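Local coordinates for putative major capsid protein (Cafeteriavirus-dependent mavirus, PDB 6G43) that probably builds the icosahedral virus shell as trimeric capsomers with the double jelly-roll fold of hexon-like major capsid proteins, at residues A[147-152]-A[348-353]; A[153-158]-A[414-419]; A[359-364]-A[450-455]; A[364-369]-A[434-439]. All coordinates share one frame; numbering follows the deposited sequence.

The four contacts fall into two groups. Interactions 1 and 2 have centres about 12 Å apart and continue along one loop: Ile154 places CD1 3.6 Å from CG of Pro350 in interaction 1. Interactions 3 and 4, with centres about 11 Å apart, share Asp364, and strand 366-369 of interaction 4 lies beside strand 355-363 of interaction 3 in one sheet. A probable hydrogen bond of 2.9 Å from Ile361 N to Ile369 O joins them, and interaction 4 is nested within the chain loop closed by interaction 3. The two groups do not touch: centres of interactions 1 and 3 are about 26 Å apart, those of 2 and 4 about 43 Å. All four are structural contacts.

Interaction 1: residues A[147-152]-A[348-353]; sequences DVDEYN and FAPDQL
The side-chain amide of Gln352 grips Asn152 twice, at its backbone O and at its side-chain ND2, where two loops of the probable double jelly-roll meet: the long one between helix 136-142 and strand 183-186, and the one between strands 334-341 and 355-363. Gln352 NE2 donates to the backbone O of Asn152 at 2.9 Å, while Asn152 ND2 returns a bond to Gln352 OE1 at 3.2 Å. Both donors lie in the carbonyl plane on a lone pair, and both bonds are nearly straight, although the amide planes are turned 52° apart. The torsions account for this fit. In Asn152, chi1 of 83° sets CG between the backbone N and the carbonyl carbon, so ND2 reaches across while OD1 takes the N-H of Phe420. Gln352 folds back at chi2, bringing NE2 within 3.0 Å of its own segment's Pro350 O as well; its two donor hydrogens are therefore both used, which should fix the rotation of the amide.

Pro350 packs beside this pair. Asn152 O lies off one face of its ring, 3.6 Å from CG, and Asp149 OD2 off the other, while Tyr151 O meets the CB-CG edge. The Asp149 side chain crosses that of Pro350 at about a right angle and is also held by a salt bridge from OD1 to Arg176. Its OD2 lies 3.2 Å from Pro350 CB and accepts from a water, 2.7 Å away, that itself accepts from Asp351 N.

Interaction 2: residues A[153-158]-A[414-419]; sequences KIKAVS and KFKEAI
Lys153 and Lys155 extend side by side from one loop to the C-terminal end of the short helix 414-417, each carrying its ammonium group to a backbone carbonyl. Their conformations are alike. In both, CG lies anti to the carbonyl carbon (chi1 -68° in Lys153, -57° in Lys155), and the chain beyond CG is extended, giving the full reach of the side chain. Lys155 NZ makes the shorter bond, 2.8 Å to Lys416 O, arriving from above the carbonyl plane rather than on a lone pair. The carboxylate of Glu417 adds an opposite charge nearby, but its OE2, 4.5 Å from Lys155 NZ, is beyond a salt bridge.

Lys153 NZ has two partners. It bonds weakly to Phe415 O at 3.2 Å and lies over one face of the Phe415 ring, 4.4 Å from the centroid and 21° off the ring normal, which satisfies a cation-pi geometry. The ring is available there because CG of Phe415 is anti to its backbone N. Lower on the same lysine, CD passes 3.6 Å from Ala418 O.

Ile419 packs under the two lysines, CG2 3.8 Å from Lys153 O and CD1 against the middle of Lys155, where it also approaches Ser158 OG. On its backbone side, Ile419 N is taken by Asn400 OD1.

The positive groups may be favoured modestly by the C-terminal end of this one-turn helix. Lysine ammonium groups bound to C-terminal helix carbonyls, with a cation-pi pair, join two excursions from the strands of the probable double jelly-roll.

Interaction 3: residues A[359-364]-A[450-455]; sequences LEIKVD and MQVQAT
Glu360 pairs with Gln453, and Lys362 with Gln451, through the backbone of two neighbouring antiparallel strands whose N-to-C directions differ by 170° and whose axes come within 4.7 Å. Each of these hydrogen-bonded pairs exchanges two N-H...O bonds. The shortest is Lys362 N to Gln451 O at 2.8 Å, while Gln453 N approaches Glu360 O almost in line with its C=O bond. In the intervening non-hydrogen-bonded pairs, CA-H groups approach the same carbonyls, as Ile361 CA does Gln451 O at 3.4 Å.

Apolar packing occupies one face of the sheet. Leu359 sends CD1 towards both Val452 CG1 (4.0 Å) and Ala454 CB. Ile361 CG2 touches Met450 CG, and Val363 lies alongside Met450 with CG2 4.0 Å from its CE. Met450 is present as selenomethionine; CG is anti to the backbone N and the chain bends at chi3 (-93°), which turns CE towards Val363. This face is set against strands 426-428 and 464-483: Leu359 meets Ile426, Met450 meets Phe428 and Val452 meets Val472. Two antiparallel sheets packed through such a core make the beta-sandwich expected of a jelly-roll, here with strand 448-457 lying between 319-328 and 355-363.

Polar side chains take the opposite face. Glu360 and Gln453 run side by side in the same direction, their carboxylate and amide planes 68° apart and OE2 2.7 Å from NE2. Lys362 CD passes 4.0 Å from Gln451 OE1, whereas Gln451 NE2 donates to Thr323 O.

Interaction 4: residues A[364-369]-A[434-439]; sequences DSDVGI and GLKDYN
Asp366 and Leu435 mark the closest approach of the two backbones, their CA atoms 7.3 Å apart, and no hydrogen bond crosses between the segments. The first segment supplies the turn and the returning strand of a beta-hairpin with strand 355-363, in a sheet of the probable jelly-roll: Asp364 (phi/psi 58/-119°) and Ser365 have angles close to those of a type II' turn, leading into strand 366-369. The second belongs to the irregular loop between strands 426-428 and 448-457.

Leu435 supplies the central side chain. CD2 meets Ile369 CD1 at 3.5 Å, the two chains crossing at about a right angle, and also lies 3.9 Å from Asp366 OD2. Asp366 presents CB and CG to that methyl as well; its CG, swung anti to the backbone N, carries OD2 over towards the Lys436 backbone. The same leucine touches Val363 of strand 355-363, so it packs against both arms of the hairpin. Ile369 additionally packs on Ser40 of a neighbouring subunit.

Two like-charged carboxylates come close, Asp364 OD2 4.3 Å from Asp437 OD2. Asp364 OD1 accepts from Asn449 N, Asp437 OD2 has a long, weak ion pair with Lys446, and Asp437 OD1 receives a weak bond from Asn439 N at 3.4 Å.

Interaction 1: residues A[147-152]-A[348-353]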
loop_
_atom_site.group_PDB
_atom_site.type_symbol
_atom_site.label_atom_id
_atom_site.label_comp_id
_atom_site.label_asym_id
_atom_site.label_seq_id
_atom_site.Cartn_x
_atom_site.Cartn_y
_atom_site.Cartn_z
ATOM N N ASP A 147 -4.993 -11.328 -8.991
ATOM C CA ASP A 147 -5.135 -10.080 -9.742
ATOM C C ASP A 147 -6.225 -10.195 -10.815
ATOM O O ASP A 147 -6.226 -11.141 -11.603
ATOM C CB ASP A 147 -3.798 -9.724 -10.395
ATOM C CG ASP A 147 -3.838 -8.398 -11.133
ATOM O OD1 ASP A 147 -4.214 -7.377 -10.519
ATOM O OD2 ASP A 147 -3.477 -8.378 -12.326
ATOM N N VAL A 148 -7.144 -9.230 -10.830
ATOM C CA VAL A 148 -8.252 -9.192 -11.787
ATOM C C VAL A 148 -7.957 -8.136 -12.853
ATOM O O VAL A 148 -7.334 -7.111 -12.565
ATOM C CB VAL A 148 -9.584 -8.871 -11.073
ATOM C CG1 VAL A 148 -10.758 -8.870 -12.044
ATOM C CG2 VAL A 148 -9.840 -9.872 -9.957
ATOM N N ASP A 149 -8.415 -8.395 -14.078
ATOM C CA ASP A 149 -8.162 -7.514 -15.222
ATOM C C ASP A 149 -8.749 -6.118 -15.031
ATOM O O ASP A 149 -9.922 -5.970 -14.671
ATOM C CB ASP A 149 -8.748 -8.117 -16.506
ATOM C CG ASP A 149 -8.007 -9.352 -16.974
ATOM O OD1 ASP A 149 -6.792 -9.474 -16.717
ATOM O OD2 ASP A 149 -8.643 -10.210 -17.616
ATOM N N GLU A 150 -7.918 -5.109 -15.274
ATOM C CA GLU A 150 -8.333 -3.715 -15.257
ATOM C C GLU A 150 -8.868 -3.244 -16.616
ATOM O O GLU A 150 -9.631 -2.275 -16.673
ATOM C CB GLU A 150 -7.152 -2.836 -14.833
ATOM C CG GLU A 150 -6.673 -3.093 -13.411
ATOM C CD GLU A 150 -5.537 -2.174 -13.002
ATOM O OE1 GLU A 150 -5.785 -1.223 -12.235
ATOM O OE2 GLU A 150 -4.399 -2.397 -13.459
ATOM N N TYR A 151 -8.475 -3.926 -17.697
ATOM C CA TYR A 151 -8.769 -3.488 -19.070
ATOM C C TYR A 151 -9.262 -4.637 -19.949
ATOM O O TYR A 151 -8.956 -5.802 -19.689
ATOM C CB TYR A 151 -7.531 -2.799 -19.668
ATOM C CG TYR A 151 -7.151 -1.583 -18.859
ATOM C CD1 TYR A 151 -7.924 -0.426 -18.915
ATOM C CD2 TYR A 151 -6.068 -1.608 -17.976
ATOM C CE1 TYR A 151 -7.618 0.684 -18.149
ATOM C CE2 TYR A 151 -5.751 -0.496 -17.201
ATOM C CZ TYR A 151 -6.532 0.648 -17.292
ATOM O OH TYR A 151 -6.243 1.757 -16.533
ATOM N N ASN A 152 -10.043 -4.300 -20.974
ATOM C CA ASN A 152 -10.704 -5.302 -21.828
ATOM C C ASN A 152 -9.765 -5.969 -22.840
ATOM O O ASN A 152 -10.079 -7.038 -23.364
ATOM C CB ASN A 152 -11.924 -4.692 -22.537
ATOM C CG ASN A 152 -11.561 -3.932 -23.806
ATOM O OD1 ASN A 152 -10.722 -3.032 -23.786
ATOM N ND2 ASN A 152 -12.206 -4.285 -24.918
ATOM N N PHE A 348 -9.612 -16.722 -24.718
ATOM C CA PHE A 348 -8.503 -16.518 -23.775
ATOM C C PHE A 348 -8.175 -15.047 -23.502
ATOM O O PHE A 348 -7.106 -14.737 -22.975
ATOM C CB PHE A 348 -7.276 -17.269 -24.297
ATOM C CG PHE A 348 -7.612 -18.620 -24.852
ATOM C CD1 PHE A 348 -7.947 -19.663 -24.000
ATOM C CD2 PHE A 348 -7.657 -18.838 -26.224
ATOM C CE1 PHE A 348 -8.284 -20.909 -24.503
ATOM C CE2 PHE A 348 -7.992 -20.084 -26.733
ATOM C CZ PHE A 348 -8.311 -21.122 -25.873
ATOM N N ALA A 349 -9.110 -14.162 -23.846
ATOM C CA ALA A 349 -9.015 -12.730 -23.563
ATOM C C ALA A 349 -9.760 -12.433 -22.255
ATOM O O ALA A 349 -10.418 -13.329 -21.711
ATOM C CB ALA A 349 -9.623 -11.948 -24.716
ATOM N N PRO A 350 -9.664 -11.184 -21.739
ATOM C CA PRO A 350 -10.447 -10.809 -20.555
ATOM C C PRO A 350 -11.958 -10.958 -20.726
ATOM O O PRO A 350 -12.465 -10.929 -21.853
ATOM C CB PRO A 350 -10.098 -9.331 -20.364
ATOM C CG PRO A 350 -8.721 -9.214 -20.899
ATOM C CD PRO A 350 -8.707 -10.119 -22.097
ATOM N N ASP A 351 -12.658 -11.119 -19.605
ATOM C CA ASP A 351 -14.114 -11.106 -19.594
ATOM C C ASP A 351 -14.585 -9.721 -20.009
ATOM O O ASP A 351 -14.222 -8.724 -19.386
ATOM C CB ASP A 351 -14.653 -11.437 -18.198
ATOM C CG ASP A 351 -14.494 -12.906 -17.828
ATOM O OD1 ASP A 351 -14.385 -13.769 -18.729
ATOM O OD2 ASP A 351 -14.498 -13.200 -16.614
ATOM N N GLN A 352 -15.374 -9.668 -21.076
ATOM C CA GLN A 352 -15.872 -8.409 -21.606
ATOM C C GLN A 352 -17.105 -7.981 -20.811
ATOM O O GLN A 352 -18.192 -8.531 -20.999
ATOM C CB GLN A 352 -16.187 -8.546 -23.102
ATOM C CG GLN A 352 -15.004 -8.989 -23.960
ATOM C CD GLN A 352 -13.866 -7.976 -23.974
ATOM O OE1 GLN A 352 -14.031 -6.856 -24.466
ATOM N NE2 GLN A 352 -12.706 -8.363 -23.444
ATOM N N LEU A 353 -16.914 -7.031 -19.893
ATOM C CA LEU A 353 -18.023 -6.394 -19.181
ATOM C C LEU A 353 -18.324 -5.043 -19.821
ATOM O O LEU A 353 -17.438 -4.406 -20.402
ATOM C CB LEU A 353 -17.707 -6.194 -17.693
ATOM C CG LEU A 353 -17.100 -7.340 -16.885
ATOM C CD1 LEU A 353 -17.037 -6.951 -15.414
ATOM C CD2 LEU A 353 -17.894 -8.619 -17.059
HETATM O O HOH W 1 -11.219 -10.687 -17.183
#

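Interaction 2: residues A[153-158]-A[414-419]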
loop_
_atom_site.group_PDB
_atom_site.type_symbol
_atom_site.label_atom_id
_atom_site.label_comp_id
_atom_site.label_asym_id
_atom_site.label_seq_id
_atom_site.Cartn_x
_atom_site.Cartn_y
_atom_site.Cartn_z
ATOM N N LYS A 153 -8.640 -5.316 -23.124
ATOM C CA LYS A 153 -7.551 -5.887 -23.912
ATOM C C LYS A 153 -6.263 -5.841 -23.091
ATOM O O LYS A 153 -6.020 -4.876 -22.368
ATOM C CB LYS A 153 -7.358 -5.097 -25.207
ATOM C CG LYS A 153 -8.500 -5.220 -26.201
ATOM C CD LYS A 153 -8.162 -4.526 -27.514
ATOM C CE LYS A 153 -9.253 -4.747 -28.551
ATOM N NZ LYS A 153 -8.929 -4.123 -29.867
ATOM N N ILE A 154 -5.451 -6.891 -23.213
ATOM C CA ILE A 154 -4.140 -6.971 -22.575
ATOM C C ILE A 154 -3.069 -6.955 -23.661
ATOM O O ILE A 154 -3.083 -7.797 -24.565
ATOM C CB ILE A 154 -4.005 -8.259 -21.732
ATOM C CG1 ILE A 154 -4.950 -8.200 -20.523
ATOM C CG2 ILE A 154 -2.567 -8.449 -21.254
ATOM C CD1 ILE A 154 -5.250 -9.550 -19.907
ATOM N N LYS A 155 -2.146 -6.000 -23.564
ATOM C CA LYS A 155 -0.985 -5.927 -24.449
ATOM C C LYS A 155 0.301 -5.982 -23.627
ATOM O O LYS A 155 0.311 -5.627 -22.445
ATOM C CB LYS A 155 -1.044 -4.660 -25.304
ATOM C CG LYS A 155 -2.318 -4.576 -26.129
ATOM C CD LYS A 155 -2.178 -3.685 -27.352
ATOM C CE LYS A 155 -3.459 -3.717 -28.174
ATOM N NZ LYS A 155 -3.335 -2.970 -29.454
ATOM N N ALA A 156 1.379 -6.430 -24.267
ATOM C CA ALA A 156 2.657 -6.680 -23.597
ATOM C C ALA A 156 3.228 -5.444 -22.907
ATOM O O ALA A 156 3.734 -5.542 -21.789
ATOM C CB ALA A 156 3.663 -7.236 -24.594
ATOM N N VAL A 157 3.141 -4.293 -23.575
ATOM C CA VAL A 157 3.672 -3.029 -23.038
ATOM C C VAL A 157 2.885 -2.447 -21.855
ATOM O O VAL A 157 3.483 -1.781 -21.008
ATOM C CB VAL A 157 3.829 -1.929 -24.128
ATOM C CG1 VAL A 157 4.772 -2.393 -25.231
ATOM C CG2 VAL A 157 2.485 -1.482 -24.700
ATOM N N SER A 158 1.568 -2.681 -21.804
ATOM C CA SER A 158 0.710 -2.158 -20.723
ATOM C C SER A 158 1.352 -2.354 -19.345
ATOM O O SER A 158 1.893 -3.425 -19.054
ATOM C CB SER A 158 -0.674 -2.818 -20.751
ATOM O OG SER A 158 -1.382 -2.484 -21.932
ATOM N N LYS A 414 -7.507 2.189 -35.665
ATOM C CA LYS A 414 -7.926 2.883 -34.444
ATOM C C LYS A 414 -8.431 1.900 -33.393
ATOM O O LYS A 414 -7.992 1.935 -32.240
ATOM C CB LYS A 414 -9.038 3.891 -34.749
ATOM C CG LYS A 414 -8.635 5.062 -35.637
ATOM C CD LYS A 414 -7.702 6.035 -34.931
ATOM C CE LYS A 414 -7.576 7.336 -35.709
ATOM N NZ LYS A 414 -6.488 8.210 -35.188
ATOM N N PHE A 415 -9.349 1.029 -33.814
ATOM C CA PHE A 415 -9.973 0.033 -32.936
ATOM C C PHE A 415 -8.969 -0.920 -32.286
ATOM O O PHE A 415 -9.088 -1.224 -31.098
ATOM C CB PHE A 415 -11.028 -0.773 -33.703
ATOM C CG PHE A 415 -11.779 -1.752 -32.843
ATOM C CD1 PHE A 415 -12.617 -1.296 -31.832
ATOM C CD2 PHE A 415 -11.639 -3.126 -33.025
ATOM C CE1 PHE A 415 -13.309 -2.184 -31.026
ATOM C CE2 PHE A 415 -12.332 -4.023 -32.220
ATOM C CZ PHE A 415 -13.170 -3.550 -31.218
ATOM N N LYS A 416 -7.996 -1.382 -33.070
ATOM C CA LYS A 416 -6.924 -2.252 -32.579
ATOM C C LYS A 416 -6.118 -1.597 -31.450
ATOM O O LYS A 416 -5.820 -2.248 -30.445
ATOM C CB LYS A 416 -5.990 -2.643 -33.731
ATOM C CG LYS A 416 -5.040 -3.789 -33.411
ATOM C CD LYS A 416 -4.027 -4.010 -34.524
ATOM C CE LYS A 416 -2.999 -5.061 -34.132
ATOM N NZ LYS A 416 -1.870 -5.117 -35.102
ATOM N N GLU A 417 -5.768 -0.324 -31.627
ATOM C CA GLU A 417 -5.036 0.436 -30.609
ATOM C C GLU A 417 -5.885 0.764 -29.376
ATOM O O GLU A 417 -5.353 0.868 -28.271
ATOM C CB GLU A 417 -4.485 1.739 -31.205
ATOM C CG GLU A 417 -3.438 1.551 -32.295
ATOM C CD GLU A 417 -2.139 0.948 -31.785
ATOM O OE1 GLU A 417 -1.595 1.448 -30.774
ATOM O OE2 GLU A 417 -1.656 -0.026 -32.404
ATOM N N ALA A 418 -7.193 0.932 -29.574
ATOM C CA ALA A 418 -8.113 1.316 -28.505
ATOM C C ALA A 418 -8.225 0.252 -27.412
ATOM O O ALA A 418 -8.509 -0.916 -27.697
ATOM C CB ALA A 418 -9.489 1.617 -29.080
ATOM N N ILE A 419 -7.984 0.677 -26.172
ATOM C CA ILE A 419 -8.118 -0.167 -24.986
ATOM C C ILE A 419 -9.110 0.522 -24.055
ATOM O O ILE A 419 -9.009 1.729 -23.814
ATOM C CB ILE A 419 -6.763 -0.377 -24.265
ATOM C CG1 ILE A 419 -5.757 -1.058 -25.205
ATOM C CG2 ILE A 419 -6.940 -1.233 -23.012
ATOM C CD1 ILE A 419 -4.320 -1.011 -24.726
#

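Interaction 3: residues A[359-364]-A[450-455]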
loop_
_atom_site.group_PDB
_atom_site.type_symbol
_atom_site.label_atom_id
_atom_site.label_comp_id
_atom_site.label_asym_id
_atom_site.label_seq_id
_atom_site.Cartn_x
_atom_site.Cartn_y
_atom_site.Cartn_z
ATOM N N LEU A 359 -28.441 3.554 -14.077
ATOM C CA LEU A 359 -29.055 2.484 -13.306
ATOM C C LEU A 359 -30.308 3.024 -12.635
ATOM O O LEU A 359 -30.209 3.940 -11.824
ATOM C CB LEU A 359 -28.060 1.979 -12.252
ATOM C CG LEU A 359 -28.369 0.682 -11.503
ATOM C CD1 LEU A 359 -28.255 -0.518 -12.427
ATOM C CD2 LEU A 359 -27.425 0.526 -10.318
ATOM N N GLU A 360 -31.480 2.500 -12.998
ATOM C CA GLU A 360 -32.700 2.768 -12.222
ATOM C C GLU A 360 -33.325 1.475 -11.696
ATOM O O GLU A 360 -33.404 0.469 -12.404
ATOM C CB GLU A 360 -33.718 3.647 -12.966
ATOM C CG GLU A 360 -34.143 3.205 -14.377
ATOM C CD GLU A 360 -35.306 4.101 -14.886
ATOM O OE1 GLU A 360 -35.875 4.925 -14.111
ATOM O OE2 GLU A 360 -35.663 3.981 -16.075
ATOM N N ILE A 361 -33.747 1.530 -10.433
ATOM C CA ILE A 361 -34.191 0.367 -9.674
ATOM C C ILE A 361 -35.605 0.619 -9.152
ATOM O O ILE A 361 -35.930 1.723 -8.700
ATOM C CB ILE A 361 -33.226 0.069 -8.501
ATOM C CG1 ILE A 361 -31.819 -0.234 -9.042
ATOM C CG2 ILE A 361 -33.716 -1.115 -7.668
ATOM C CD1 ILE A 361 -30.729 -0.221 -7.998
ATOM N N LYS A 362 -36.433 -0.420 -9.227
ATOM C CA LYS A 362 -37.782 -0.409 -8.684
ATOM C C LYS A 362 -37.822 -1.397 -7.524
ATOM O O LYS A 362 -37.294 -2.498 -7.642
ATOM C CB LYS A 362 -38.785 -0.815 -9.768
ATOM C CG LYS A 362 -40.241 -0.870 -9.323
ATOM C CD LYS A 362 -41.159 -1.195 -10.492
ATOM C CE LYS A 362 -42.574 -1.486 -10.017
ATOM N NZ LYS A 362 -43.519 -1.696 -11.147
ATOM N N VAL A 363 -38.428 -0.993 -6.408
ATOM C CA VAL A 363 -38.677 -1.884 -5.268
ATOM C C VAL A 363 -40.130 -1.699 -4.833
ATOM O O VAL A 363 -40.486 -0.656 -4.277
ATOM C CB VAL A 363 -37.730 -1.599 -4.084
ATOM C CG1 VAL A 363 -37.987 -2.581 -2.945
ATOM C CG2 VAL A 363 -36.279 -1.701 -4.535
ATOM N N ASP A 364 -40.953 -2.717 -5.097
ATOM C CA ASP A 364 -42.405 -2.669 -4.873
ATOM C C ASP A 364 -43.030 -1.502 -5.671
ATOM O O ASP A 364 -42.912 -1.480 -6.898
ATOM C CB ASP A 364 -42.740 -2.646 -3.364
ATOM C CG ASP A 364 -42.177 -3.848 -2.613
ATOM O OD1 ASP A 364 -42.080 -4.953 -3.195
ATOM O OD2 ASP A 364 -41.840 -3.682 -1.422
HETATM N N MSE A 450 -38.392 -6.691 -6.975
HETATM C CA MSE A 450 -37.366 -5.774 -7.481
HETATM C C MSE A 450 -37.250 -5.883 -8.978
HETATM O O MSE A 450 -37.324 -6.977 -9.536
HETATM C CB MSE A 450 -36.006 -6.062 -6.831
HETATM C CG MSE A 450 -34.986 -4.955 -7.116
HETATM SE SE MSE A 450 -33.210 -5.382 -6.382
HETATM C CE MSE A 450 -33.465 -4.476 -4.656
ATOM N N GLN A 451 -37.061 -4.735 -9.626
ATOM C CA GLN A 451 -36.774 -4.656 -11.055
ATOM C C GLN A 451 -35.589 -3.711 -11.263
ATOM O O GLN A 451 -35.561 -2.619 -10.694
ATOM C CB GLN A 451 -37.999 -4.150 -11.819
ATOM C CG GLN A 451 -37.949 -4.437 -13.308
ATOM C CD GLN A 451 -39.252 -4.107 -14.020
ATOM O OE1 GLN A 451 -39.883 -3.088 -13.740
ATOM N NE2 GLN A 451 -39.658 -4.966 -14.954
ATOM N N VAL A 452 -34.621 -4.141 -12.073
ATOM C CA VAL A 452 -33.381 -3.396 -12.300
ATOM C C VAL A 452 -33.221 -3.109 -13.792
ATOM O O VAL A 452 -33.245 -4.034 -14.605
ATOM C CB VAL A 452 -32.155 -4.188 -11.786
ATOM C CG1 VAL A 452 -30.848 -3.494 -12.151
ATOM C CG2 VAL A 452 -32.236 -4.371 -10.278
ATOM N N GLN A 453 -33.068 -1.827 -14.132
ATOM C CA GLN A 453 -32.756 -1.386 -15.493
ATOM C C GLN A 453 -31.348 -0.798 -15.509
ATOM O O GLN A 453 -31.044 0.097 -14.719
ATOM C CB GLN A 453 -33.761 -0.330 -15.963
ATOM C CG GLN A 453 -33.470 0.260 -17.340
ATOM C CD GLN A 453 -34.422 1.387 -17.702
ATOM O OE1 GLN A 453 -35.591 1.147 -18.004
ATOM N NE2 GLN A 453 -33.927 2.625 -17.682
ATOM N N ALA A 454 -30.510 -1.293 -16.420
ATOM C CA ALA A 454 -29.137 -0.818 -16.576
ATOM C C ALA A 454 -28.944 -0.276 -17.985
ATOM O O ALA A 454 -29.241 -0.965 -18.961
ATOM C CB ALA A 454 -28.154 -1.948 -16.308
ATOM N N THR A 455 -28.461 0.963 -18.075
ATOM C CA THR A 455 -28.060 1.579 -19.339
ATOM C C THR A 455 -26.539 1.494 -19.428
ATOM O O THR A 455 -25.840 1.875 -18.482
ATOM C CB THR A 455 -28.516 3.049 -19.415
ATOM O OG1 THR A 455 -29.921 3.128 -19.149
ATOM C CG2 THR A 455 -28.236 3.642 -20.794
#

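Interaction 4: residues A[364-369]-A[434-439]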
loop_
_atom_site.group_PDB
_atom_site.type_symbol
_atom_site.label_atom_id
_atom_site.label_comp_id
_atom_site.label_asym_id
_atom_site.label_seq_id
_atom_site.Cartn_x
_atom_site.Cartn_y
_atom_site.Cartn_z
ATOM N N ASP A 364 -40.953 -2.717 -5.097
ATOM C CA ASP A 364 -42.405 -2.669 -4.873
ATOM C C ASP A 364 -43.030 -1.502 -5.671
ATOM O O ASP A 364 -42.912 -1.480 -6.898
ATOM C CB ASP A 364 -42.740 -2.646 -3.364
ATOM C CG ASP A 364 -42.177 -3.848 -2.613
ATOM O OD1 ASP A 364 -42.080 -4.953 -3.195
ATOM O OD2 ASP A 364 -41.840 -3.682 -1.422
ATOM N N SER A 365 -43.662 -0.535 -4.996
ATOM C CA SER A 365 -44.257 0.628 -5.665
ATOM C C SER A 365 -43.274 1.788 -5.914
ATOM O O SER A 365 -43.594 2.698 -6.675
ATOM C CB SER A 365 -45.445 1.139 -4.845
ATOM O OG SER A 365 -45.011 1.635 -3.582
ATOM N N ASP A 366 -42.103 1.756 -5.270
ATOM C CA ASP A 366 -41.093 2.817 -5.392
ATOM C C ASP A 366 -40.284 2.624 -6.685
ATOM O O ASP A 366 -39.614 1.604 -6.844
ATOM C CB ASP A 366 -40.173 2.795 -4.157
ATOM C CG ASP A 366 -39.591 4.161 -3.820
ATOM O OD1 ASP A 366 -39.239 4.923 -4.748
ATOM O OD2 ASP A 366 -39.474 4.466 -2.613
ATOM N N VAL A 367 -40.346 3.606 -7.590
ATOM C CA VAL A 367 -39.788 3.501 -8.953
ATOM C C VAL A 367 -38.728 4.578 -9.217
ATOM O O VAL A 367 -38.766 5.660 -8.629
ATOM C CB VAL A 367 -40.905 3.633 -10.027
ATOM C CG1 VAL A 367 -40.393 3.282 -11.420
ATOM C CG2 VAL A 367 -42.086 2.736 -9.694
ATOM N N GLY A 368 -37.791 4.265 -10.111
ATOM C CA GLY A 368 -36.787 5.221 -10.583
ATOM C C GLY A 368 -35.683 5.574 -9.601
ATOM O O GLY A 368 -35.183 6.699 -9.611
ATOM N N ILE A 369 -35.278 4.608 -8.775
ATOM C CA ILE A 369 -34.268 4.843 -7.738
ATOM C C ILE A 369 -32.888 4.791 -8.397
ATOM O O ILE A 369 -32.626 3.899 -9.198
ATOM C CB ILE A 369 -34.350 3.813 -6.589
ATOM C CG1 ILE A 369 -35.771 3.746 -6.005
ATOM C CG2 ILE A 369 -33.379 4.186 -5.471
ATOM C CD1 ILE A 369 -36.054 2.480 -5.221
ATOM N N GLY A 434 -32.609 4.316 -0.092
ATOM C CA GLY A 434 -33.336 5.415 0.546
ATOM C C GLY A 434 -34.841 5.290 0.386
ATOM O O GLY A 434 -35.520 6.263 0.052
ATOM N N LEU A 435 -35.351 4.082 0.618
ATOM C CA LEU A 435 -36.768 3.782 0.452
ATOM C C LEU A 435 -37.588 4.446 1.550
ATOM O O LEU A 435 -37.192 4.425 2.720
ATOM C CB LEU A 435 -36.998 2.270 0.505
ATOM C CG LEU A 435 -36.307 1.421 -0.562
ATOM C CD1 LEU A 435 -36.388 -0.055 -0.203
ATOM C CD2 LEU A 435 -36.909 1.675 -1.936
ATOM N N LYS A 436 -38.716 5.044 1.167
ATOM C CA LYS A 436 -39.678 5.571 2.145
ATOM C C LYS A 436 -40.320 4.448 2.971
ATOM O O LYS A 436 -40.675 4.660 4.131
ATOM C CB LYS A 436 -40.740 6.476 1.491
ATOM C CG LYS A 436 -41.620 5.843 0.419
ATOM C CD LYS A 436 -42.573 6.858 -0.204
ATOM C CE LYS A 436 -43.630 7.343 0.783
ATOM N NZ LYS A 436 -44.744 8.065 0.109
ATOM N N ASP A 437 -40.447 3.260 2.373
ATOM C CA ASP A 437 -40.802 2.042 3.102
ATOM C C ASP A 437 -39.600 1.604 3.949
ATOM O O ASP A 437 -38.733 0.853 3.490
ATOM C CB ASP A 437 -41.232 0.939 2.120
ATOM C CG ASP A 437 -41.775 -0.315 2.817
ATOM O OD1 ASP A 437 -41.819 -0.378 4.066
ATOM O OD2 ASP A 437 -42.170 -1.253 2.094
ATOM N N TYR A 438 -39.569 2.081 5.191
ATOM C CA TYR A 438 -38.453 1.817 6.113
ATOM C C TYR A 438 -38.349 0.375 6.644
ATOM O O TYR A 438 -37.344 0.029 7.267
ATOM C CB TYR A 438 -38.441 2.823 7.285
ATOM C CG TYR A 438 -39.719 2.892 8.104
ATOM C CD1 TYR A 438 -40.009 1.929 9.077
ATOM C CD2 TYR A 438 -40.638 3.933 7.916
ATOM C CE1 TYR A 438 -41.178 1.993 9.827
ATOM C CE2 TYR A 438 -41.809 4.004 8.661
ATOM C CZ TYR A 438 -42.074 3.034 9.616
ATOM O OH TYR A 438 -43.232 3.103 10.356
ATOM N N ASN A 439 -39.370 -0.453 6.412
ATOM C CA ASN A 439 -39.318 -1.881 6.755
ATOM C C ASN A 439 -38.401 -2.718 5.848
ATOM O O ASN A 439 -37.991 -3.817 6.236
ATOM C CB ASN A 439 -40.732 -2.477 6.754
ATOM C CG ASN A 439 -41.609 -1.912 7.864
ATOM O OD1 ASN A 439 -41.133 -1.601 8.957
ATOM N ND2 ASN A 439 -42.904 -1.785 7.588
#